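Baccell_00875 (Bacteroides cellulosilyticus DSM 14838, PDB 5NO8) is a polysaccharide lyase that probably removes the rhamnose caps of complex arabinogalactan proteins by cleaving their linkage to glucuronic acid. Local coordinates at residues M355-Y366 / S417-K428. Residues are numbered along the deposited sequence; the frame is centred on the assembly and turned at random.
Sequences MNNPSDLRDGAY and SLLRYADFVRRK
Arg420 reaches from helix 412-429 into the turn-rich loop 355-366 and supplies most of the polar contact. Both of its terminal nitrogens close end-on upon one atom, Asn356 OD1, with NH1 and NH2 each 2.8 Å from that oxygen. OD1 lies nearly in the guanidinium plane, whereas NH1 stands well above the amide's own carbonyl plane; the two flat groups are turned 50° apart. A bend in the arginine chain (chi3 56°) brings the guanidinium across the loop, one face over Gly364 CA. NH2 adds a weak hydrogen bond to Asp363 OD1 (3.1 Å), part of a salt bridge, and another weak one to Met355 O, while NE binds a water that also contacts Asp363 OD2. That carboxylate ties the loop together too, because its OD1 accepts a hydrogen bond from the backbone N of Asn357.

At the other end of the loop, Tyr366 OH and Ser417 OG share a short hydrogen bond of 2.5 Å, the serine oxygen lying in the plane of the phenol ring.

Aromatic packing fills the middle. Tyr366 sets CD2 over the centre of the Tyr421 ring, the planes inclined at 44°, and Val425 CG2 covers the opposite face. Ala365 CB makes a CH-pi contact with Phe424, 3.7 Å from the ring centroid. Just before Ala365, Gly364 packs so closely on the helix that a beta carbon would clash with Arg420 O, and its backbone angles by themselves call for glycine. Leu361 CD2 rests on Lys428 CE at the exposed edge of the loop.

With Arg420 replaced by alanine, Asn356 OD1 would probably lose both donors and Asp363 its cationic mate across the contact. Charge and amide bonds thus hold the more exposed side, and rings with the buried tyrosine-serine bond the inner one, tying the loop that follows helix 338-352 to helix 412-429.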
ATOM      1  N   MET A 355     -24.093 -17.119   4.038  1.00 22.03           N
ATOM      2  CA  MET A 355     -25.444 -17.347   3.520  1.00 23.50           C
ATOM      3  C   MET A 355     -26.041 -18.573   4.229  1.00 23.91           C
ATOM      4  O   MET A 355     -25.489 -19.659   4.122  1.00 25.26           O
ATOM      5  CB  MET A 355     -25.379 -17.624   2.007  1.00 25.62           C
ATOM      6  CG  MET A 355     -26.736 -17.906   1.335  1.00 28.35           C
ATOM      7  SD  MET A 355     -27.940 -16.598   1.562  1.00 33.52           S
ATOM      8  CE  MET A 355     -27.301 -15.353   0.431  1.00 34.65           C
ATOM      9  N   ASN A 356     -27.123 -18.368   4.969  1.00 25.77           N
ATOM     10  CA  ASN A 356     -27.839 -19.430   5.663  1.00 28.71           C
ATOM     11  C   ASN A 356     -29.290 -19.418   5.159  1.00 31.78           C
ATOM     12  O   ASN A 356     -30.152 -18.765   5.708  1.00 32.44           O
ATOM     13  CB  ASN A 356     -27.759 -19.237   7.186  1.00 27.94           C
ATOM     14  CG  ASN A 356     -26.332 -19.330   7.714  1.00 27.36           C
ATOM     15  OD1 ASN A 356     -25.481 -20.035   7.166  1.00 28.29           O
ATOM     16  ND2 ASN A 356     -26.068 -18.610   8.795  1.00 26.30           N
ATOM     17  N   ASN A 357     -29.527 -20.108   4.057  1.00 36.18           N
ATOM     18  CA  ASN A 357     -30.828 -20.050   3.386  1.00 38.48           C
ATOM     19  C   ASN A 357     -30.808 -21.243   2.458  1.00 39.99           C
ATOM     20  O   ASN A 357     -30.282 -21.145   1.343  1.00 39.07           O
ATOM     21  CB  ASN A 357     -30.981 -18.717   2.628  1.00 40.64           C
ATOM     22  CG  ASN A 357     -32.280 -18.612   1.818  1.00 41.26           C
ATOM     23  OD1 ASN A 357     -33.225 -19.384   1.989  1.00 45.73           O
ATOM     24  ND2 ASN A 357     -32.325 -17.633   0.935  1.00 42.96           N
ATOM     25  N   PRO A 358     -31.304 -22.403   2.944  1.00 44.09           N
ATOM     26  CA  PRO A 358     -31.480 -23.498   1.987  1.00 46.45           C
ATOM     27  C   PRO A 358     -32.415 -22.971   0.908  1.00 45.08           C
ATOM     28  O   PRO A 358     -33.301 -22.184   1.220  1.00 49.43           O
ATOM     29  CB  PRO A 358     -32.117 -24.620   2.825  1.00 45.92           C
ATOM     30  CG  PRO A 358     -32.607 -23.973   4.084  1.00 46.44           C
ATOM     31  CD  PRO A 358     -31.732 -22.777   4.309  1.00 45.44           C
ATOM     32  N   SER A 359     -32.183 -23.337  -0.343  1.00 45.84           N
ATOM     33  CA  SER A 359     -32.936 -22.759  -1.484  1.00 47.09           C
ATOM     34  C   SER A 359     -32.393 -21.411  -1.998  1.00 46.04           C
ATOM     35  O   SER A 359     -33.036 -20.781  -2.838  1.00 45.63           O
ATOM     36  CB  SER A 359     -34.438 -22.611  -1.197  1.00 50.03           C
ATOM     37  OG  SER A 359     -34.727 -21.358  -0.588  1.00 49.38           O
ATOM     38  N   ASP A 360     -31.262 -20.948  -1.465  1.00 40.29           N
ATOM     39  CA  ASP A 360     -30.344 -20.094  -2.226  1.00 37.92           C
ATOM     40  C   ASP A 360     -29.245 -21.067  -2.596  1.00 33.27           C
ATOM     41  O   ASP A 360     -28.789 -21.828  -1.746  1.00 32.60           O
ATOM     42  CB  ASP A 360     -29.801 -18.941  -1.358  1.00 38.29           C
ATOM     43  CG  ASP A 360     -29.081 -17.876  -2.170  1.00 37.97           C
ATOM     44  OD1 ASP A 360     -28.048 -18.191  -2.794  1.00 39.30           O
ATOM     45  OD2 ASP A 360     -29.526 -16.716  -2.169  1.00 37.20           O
ATOM     46  N   LEU A 361     -28.823 -21.079  -3.856  1.00 32.80           N
ATOM     47  CA  LEU A 361     -27.704 -21.939  -4.275  1.00 31.47           C
ATOM     48  C   LEU A 361     -26.360 -21.579  -3.615  1.00 29.28           C
ATOM     49  O   LEU A 361     -25.439 -22.378  -3.623  1.00 28.87           O
ATOM     50  CB  LEU A 361     -27.511 -21.866  -5.788  1.00 36.45           C
ATOM     51  CG  LEU A 361     -28.604 -22.452  -6.691  1.00 38.31           C
ATOM     52  CD1 LEU A 361     -28.342 -21.993  -8.120  1.00 40.20           C
ATOM     53  CD2 LEU A 361     -28.604 -23.973  -6.593  1.00 39.53           C
ATOM     54  N   ARG A 362     -26.236 -20.368  -3.082  1.00 28.70           N
ATOM     55  CA  ARG A 362     -25.011 -19.969  -2.374  1.00 27.19           C
ATOM     56  C   ARG A 362     -25.043 -20.348  -0.887  1.00 28.21           C
ATOM     57  O   ARG A 362     -24.176 -19.921  -0.131  1.00 25.52           O
ATOM     58  CB  ARG A 362     -24.794 -18.457  -2.511  1.00 28.38           C
ATOM     59  CG  ARG A 362     -24.638 -17.965  -3.939  1.00 27.81           C
ATOM     60  CD  ARG A 362     -24.855 -16.476  -4.039  1.00 28.55           C
ATOM     61  NE  ARG A 362     -26.253 -16.100  -3.836  1.00 29.33           N
ATOM     62  CZ  ARG A 362     -26.775 -14.907  -4.119  1.00 31.93           C
ATOM     63  NH1 ARG A 362     -28.062 -14.688  -3.896  1.00 33.07           N
ATOM     64  NH2 ARG A 362     -26.033 -13.924  -4.616  1.00 31.02           N
ATOM     65  N   ASP A 363     -26.036 -21.135  -0.453  1.00 29.58           N
ATOM     66  CA  ASP A 363     -26.086 -21.642   0.932  1.00 29.60           C
ATOM     67  C   ASP A 363     -24.727 -22.171   1.389  1.00 27.75           C
ATOM     68  O   ASP A 363     -24.129 -23.025   0.728  1.00 27.02           O
ATOM     69  CB  ASP A 363     -27.140 -22.748   1.063  1.00 31.86           C
ATOM     70  CG  ASP A 363     -27.436 -23.118   2.520  1.00 35.55           C
ATOM     71  OD1 ASP A 363     -27.490 -22.204   3.375  1.00 33.79           O
ATOM     72  OD2 ASP A 363     -27.627 -24.327   2.795  1.00 37.50           O
ATOM     73  N   GLY A 364     -24.227 -21.629   2.507  1.00 24.53           N
ATOM     74  CA  GLY A 364     -22.919 -21.984   3.022  1.00 23.62           C
ATOM     75  C   GLY A 364     -21.787 -21.033   2.660  1.00 22.73           C
ATOM     76  O   GLY A 364     -20.723 -21.118   3.280  1.00 20.50           O
ATOM     77  N   ALA A 365     -21.994 -20.163   1.656  1.00 21.85           N
ATOM     78  CA  ALA A 365     -20.931 -19.292   1.156  1.00 21.85           C
ATOM     79  C   ALA A 365     -20.656 -18.175   2.154  1.00 19.30           C
ATOM     80  O   ALA A 365     -21.580 -17.621   2.714  1.00 20.04           O
ATOM     81  CB  ALA A 365     -21.326 -18.671  -0.184  1.00 21.66           C
ATOM     82  N   TYR A 366     -19.388 -17.813   2.313  1.00 19.89           N
ATOM     83  CA  TYR A 366     -19.020 -16.555   3.009  1.00 18.09           C
ATOM     84  C   TYR A 366     -18.989 -15.453   1.953  1.00 18.97           C
ATOM     85  O   TYR A 366     -18.311 -15.601   0.921  1.00 20.05           O
ATOM     86  CB  TYR A 366     -17.663 -16.679   3.673  1.00 17.72           C
ATOM     87  CG  TYR A 366     -17.579 -17.782   4.724  1.00 17.84           C
ATOM     88  CD1 TYR A 366     -18.426 -17.778   5.845  1.00 19.35           C
ATOM     89  CD2 TYR A 366     -16.681 -18.822   4.592  1.00 17.86           C
ATOM     90  CE1 TYR A 366     -18.368 -18.792   6.790  1.00 18.90           C
ATOM     91  CE2 TYR A 366     -16.611 -19.832   5.539  1.00 19.49           C
ATOM     92  CZ  TYR A 366     -17.458 -19.822   6.629  1.00 19.36           C
ATOM     93  OH  TYR A 366     -17.348 -20.866   7.537  1.00 21.69           O
ATOM     94  N   SER A 417     -19.740 -24.500  10.594  1.00 21.45           N
ATOM     95  CA  SER A 417     -19.798 -23.497   9.549  1.00 20.42           C
ATOM     96  C   SER A 417     -18.871 -23.858   8.372  1.00 20.27           C
ATOM     97  O   SER A 417     -19.272 -23.729   7.210  1.00 21.02           O
ATOM     98  CB  SER A 417     -19.435 -22.120  10.146  1.00 21.07           C
ATOM     99  OG  SER A 417     -19.274 -21.136   9.142  1.00 20.49           O
ATOM    100  N   LEU A 418     -17.649 -24.277   8.690  1.00 18.82           N
ATOM    101  CA  LEU A 418     -16.633 -24.621   7.722  1.00 19.73           C
ATOM    102  C   LEU A 418     -16.979 -25.861   6.897  1.00 22.20           C
ATOM    103  O   LEU A 418     -16.692 -25.893   5.695  1.00 20.28           O
ATOM    104  CB  LEU A 418     -15.284 -24.829   8.369  1.00 19.81           C
ATOM    105  CG  LEU A 418     -14.586 -23.533   8.808  1.00 19.51           C
ATOM    106  CD1 LEU A 418     -13.502 -23.870   9.804  1.00 18.87           C
ATOM    107  CD2 LEU A 418     -13.998 -22.795   7.593  1.00 19.13           C
ATOM    108  N   LEU A 419     -17.575 -26.871   7.528  1.00 23.40           N
ATOM    109  CA  LEU A 419     -18.018 -28.065   6.769  1.00 24.51           C
ATOM    110  C   LEU A 419     -19.031 -27.680   5.710  1.00 24.91           C
ATOM    111  O   LEU A 419     -18.982 -28.185   4.587  1.00 26.68           O
ATOM    112  CB  LEU A 419     -18.549 -29.167   7.705  1.00 25.13           C
ATOM    113  CG  LEU A 419     -17.427 -29.811   8.527  1.00 27.59           C
ATOM    114  CD1 LEU A 419     -18.011 -30.548   9.726  1.00 30.88           C
ATOM    115  CD2 LEU A 419     -16.547 -30.753   7.726  1.00 28.78           C
ATOM    116  N   ARG A 420     -19.921 -26.753   6.047  1.00 23.66           N
ATOM    117  CA  ARG A 420     -20.877 -26.245   5.100  1.00 24.27           C
ATOM    118  C   ARG A 420     -20.237 -25.439   3.995  1.00 25.70           C
ATOM    119  O   ARG A 420     -20.645 -25.543   2.828  1.00 24.87           O
ATOM    120  CB  ARG A 420     -21.924 -25.395   5.784  1.00 25.82           C
ATOM    121  CG  ARG A 420     -22.895 -26.207   6.605  1.00 26.13           C
ATOM    122  CD  ARG A 420     -23.842 -25.307   7.355  1.00 26.23           C
ATOM    123  NE  ARG A 420     -24.556 -24.407   6.460  1.00 26.02           N
ATOM    124  CZ  ARG A 420     -24.714 -23.090   6.621  1.00 28.09           C
ATOM    125  NH1 ARG A 420     -24.243 -22.438   7.696  1.00 29.15           N
ATOM    126  NH2 ARG A 420     -25.386 -22.400   5.696  1.00 28.10           N
ATOM    127  N   TYR A 421     -19.256 -24.617   4.358  1.00 22.98           N
ATOM    128  CA  TYR A 421     -18.559 -23.835   3.359  1.00 22.46           C
ATOM    129  C   TYR A 421     -17.828 -24.711   2.364  1.00 22.05           C
ATOM    130  O   TYR A 421     -17.971 -24.532   1.144  1.00 23.95           O
ATOM    131  CB  TYR A 421     -17.536 -22.894   4.011  1.00 21.10           C
ATOM    132  CG  TYR A 421     -16.887 -21.984   3.012  1.00 20.38           C
ATOM    133  CD1 TYR A 421     -17.667 -21.192   2.166  1.00 20.90           C
ATOM    134  CD2 TYR A 421     -15.521 -21.879   2.920  1.00 19.71           C
ATOM    135  CE1 TYR A 421     -17.091 -20.339   1.252  1.00 20.59           C
ATOM    136  CE2 TYR A 421     -14.941 -20.996   2.027  1.00 20.80           C
ATOM    137  CZ  TYR A 421     -15.740 -20.243   1.184  1.00 21.21           C
ATOM    138  OH  TYR A 421     -15.155 -19.373   0.286  1.00 21.89           O
ATOM    139  N   ALA A 422     -17.069 -25.663   2.879  1.00 23.29           N
ATOM    140  CA  ALA A 422     -16.268 -26.553   2.052  1.00 25.60           C
ATOM    141  C   ALA A 422     -17.122 -27.394   1.089  1.00 26.55           C
ATOM    142  O   ALA A 422     -16.703 -27.670  -0.035  1.00 27.87           O
ATOM    143  CB  ALA A 422     -15.406 -27.453   2.898  1.00 25.59           C
ATOM    144  N   ASP A 423     -18.303 -27.773   1.539  1.00 28.49           N
ATOM    145  CA  ASP A 423     -19.299 -28.379   0.661  1.00 29.86           C
ATOM    146  C   ASP A 423     -19.804 -27.451  -0.412  1.00 28.13           C
ATOM    147  O   ASP A 423     -19.914 -27.855  -1.570  1.00 27.13           O
ATOM    148  CB  ASP A 423     -20.478 -28.905   1.454  1.00 34.08           C
ATOM    149  CG  ASP A 423     -20.465 -30.378   1.511  1.00 41.92           C
ATOM    150  OD1 ASP A 423     -19.694 -30.940   2.316  1.00 46.58           O
ATOM    151  OD2 ASP A 423     -21.172 -30.968   0.675  1.00 47.03           O
ATOM    152  N   PHE A 424     -20.162 -26.227  -0.036  1.00 26.02           N
ATOM    153  CA  PHE A 424     -20.515 -25.211  -1.022  1.00 25.84           C
ATOM    154  C   PHE A 424     -19.415 -25.054  -2.077  1.00 26.21           C
ATOM    155  O   PHE A 424     -19.708 -25.032  -3.271  1.00 25.13           O
ATOM    156  CB  PHE A 424     -20.828 -23.845  -0.369  1.00 26.93           C
ATOM    157  CG  PHE A 424     -20.647 -22.678  -1.304  1.00 26.86           C
ATOM    158  CD1 PHE A 424     -21.626 -22.367  -2.254  1.00 26.90           C
ATOM    159  CD2 PHE A 424     -19.480 -21.904  -1.266  1.00 26.55           C
ATOM    160  CE1 PHE A 424     -21.451 -21.294  -3.128  1.00 26.18           C
ATOM    161  CE2 PHE A 424     -19.295 -20.847  -2.147  1.00 26.86           C
ATOM    162  CZ  PHE A 424     -20.281 -20.536  -3.076  1.00 26.34           C
ATOM    163  N   VAL A 425     -18.159 -24.959  -1.644  1.00 23.20           N
ATOM    164  CA  VAL A 425     -17.062 -24.773  -2.584  1.00 23.99           C
ATOM    165  C   VAL A 425     -16.938 -25.979  -3.543  1.00 27.31           C
ATOM    166  O   VAL A 425     -16.840 -25.805  -4.776  1.00 25.69           O
ATOM    167  CB  VAL A 425     -15.726 -24.532  -1.865  1.00 23.80           C
ATOM    168  CG1 VAL A 425     -14.567 -24.471  -2.845  1.00 24.36           C
ATOM    169  CG2 VAL A 425     -15.805 -23.229  -1.060  1.00 23.26           C
ATOM    170  N   ARG A 426     -16.884 -27.171  -2.965  1.00 27.37           N
ATOM    171  CA  ARG A 426     -16.676 -28.392  -3.745  1.00 29.57           C
ATOM    172  C   ARG A 426     -17.815 -28.644  -4.729  1.00 29.28           C
ATOM    173  O   ARG A 426     -17.570 -28.975  -5.892  1.00 31.48           O
ATOM    174  CB  ARG A 426     -16.477 -29.595  -2.805  1.00 30.86           C
ATOM    175  CG  ARG A 426     -16.262 -30.930  -3.489  1.00 32.94           C
ATOM    176  CD  ARG A 426     -14.940 -31.020  -4.241  1.00 33.21           C
ATOM    177  NE  ARG A 426     -14.971 -32.170  -5.161  1.00 32.95           N
ATOM    178  CZ  ARG A 426     -14.887 -32.126  -6.499  1.00 34.59           C
ATOM    179  NH1 ARG A 426     -14.688 -30.984  -7.170  1.00 33.92           N
ATOM    180  NH2 ARG A 426     -14.959 -33.273  -7.182  1.00 33.56           N
ATOM    181  N   ARG A 427     -19.047 -28.464  -4.272  1.00 30.38           N
ATOM    182  CA  ARG A 427     -20.217 -28.810  -5.075  1.00 34.76           C
ATOM    183  C   ARG A 427     -20.664 -27.698  -6.004  1.00 35.54           C
ATOM    184  O   ARG A 427     -21.078 -27.988  -7.115  1.00 35.82           O
ATOM    185  CB  ARG A 427     -21.389 -29.220  -4.186  1.00 36.90           C
ATOM    186  CG  ARG A 427     -21.136 -30.489  -3.403  1.00 41.44           C
ATOM    187  CD  ARG A 427     -22.241 -30.717  -2.383  1.00 45.44           C
ATOM    188  NE  ARG A 427     -21.994 -31.947  -1.631  1.00 49.53           N
ATOM    189  CZ  ARG A 427     -22.728 -32.385  -0.607  1.00 53.90           C
ATOM    190  NH1 ARG A 427     -23.774 -31.683  -0.156  1.00 54.63           N
ATOM    191  NH2 ARG A 427     -22.380 -33.518   0.003  1.00 54.34           N
ATOM    192  N   LYS A 428     -20.606 -26.439  -5.558  1.00 32.75           N
ATOM    193  CA  LYS A 428     -21.138 -25.318  -6.346  1.00 32.81           C
ATOM    194  C   LYS A 428     -20.092 -24.525  -7.129  1.00 33.02           C
ATOM    195  O   LYS A 428     -20.407 -24.008  -8.203  1.00 32.85           O
ATOM    196  CB  LYS A 428     -21.933 -24.366  -5.472  1.00 34.27           C
ATOM    197  CG  LYS A 428     -23.119 -25.009  -4.773  1.00 38.37           C
ATOM    198  CD  LYS A 428     -24.258 -25.283  -5.758  1.00 40.97           C
ATOM    199  CE  LYS A 428     -25.537 -25.680  -5.037  1.00 43.45           C
ATOM    200  NZ  LYS A 428     -25.344 -26.951  -4.274  1.00 46.22           N
TER
HETATM  201  O   HOH W   1     -25.268 -25.062   3.739  1.00 38.34           O
HETATM  202  O   HOH W   2     -23.258 -25.873   2.187  1.00 38.80           O
HETATM  203  O   HOH W   3     -17.094 -17.614  -0.482  1.00 23.14           O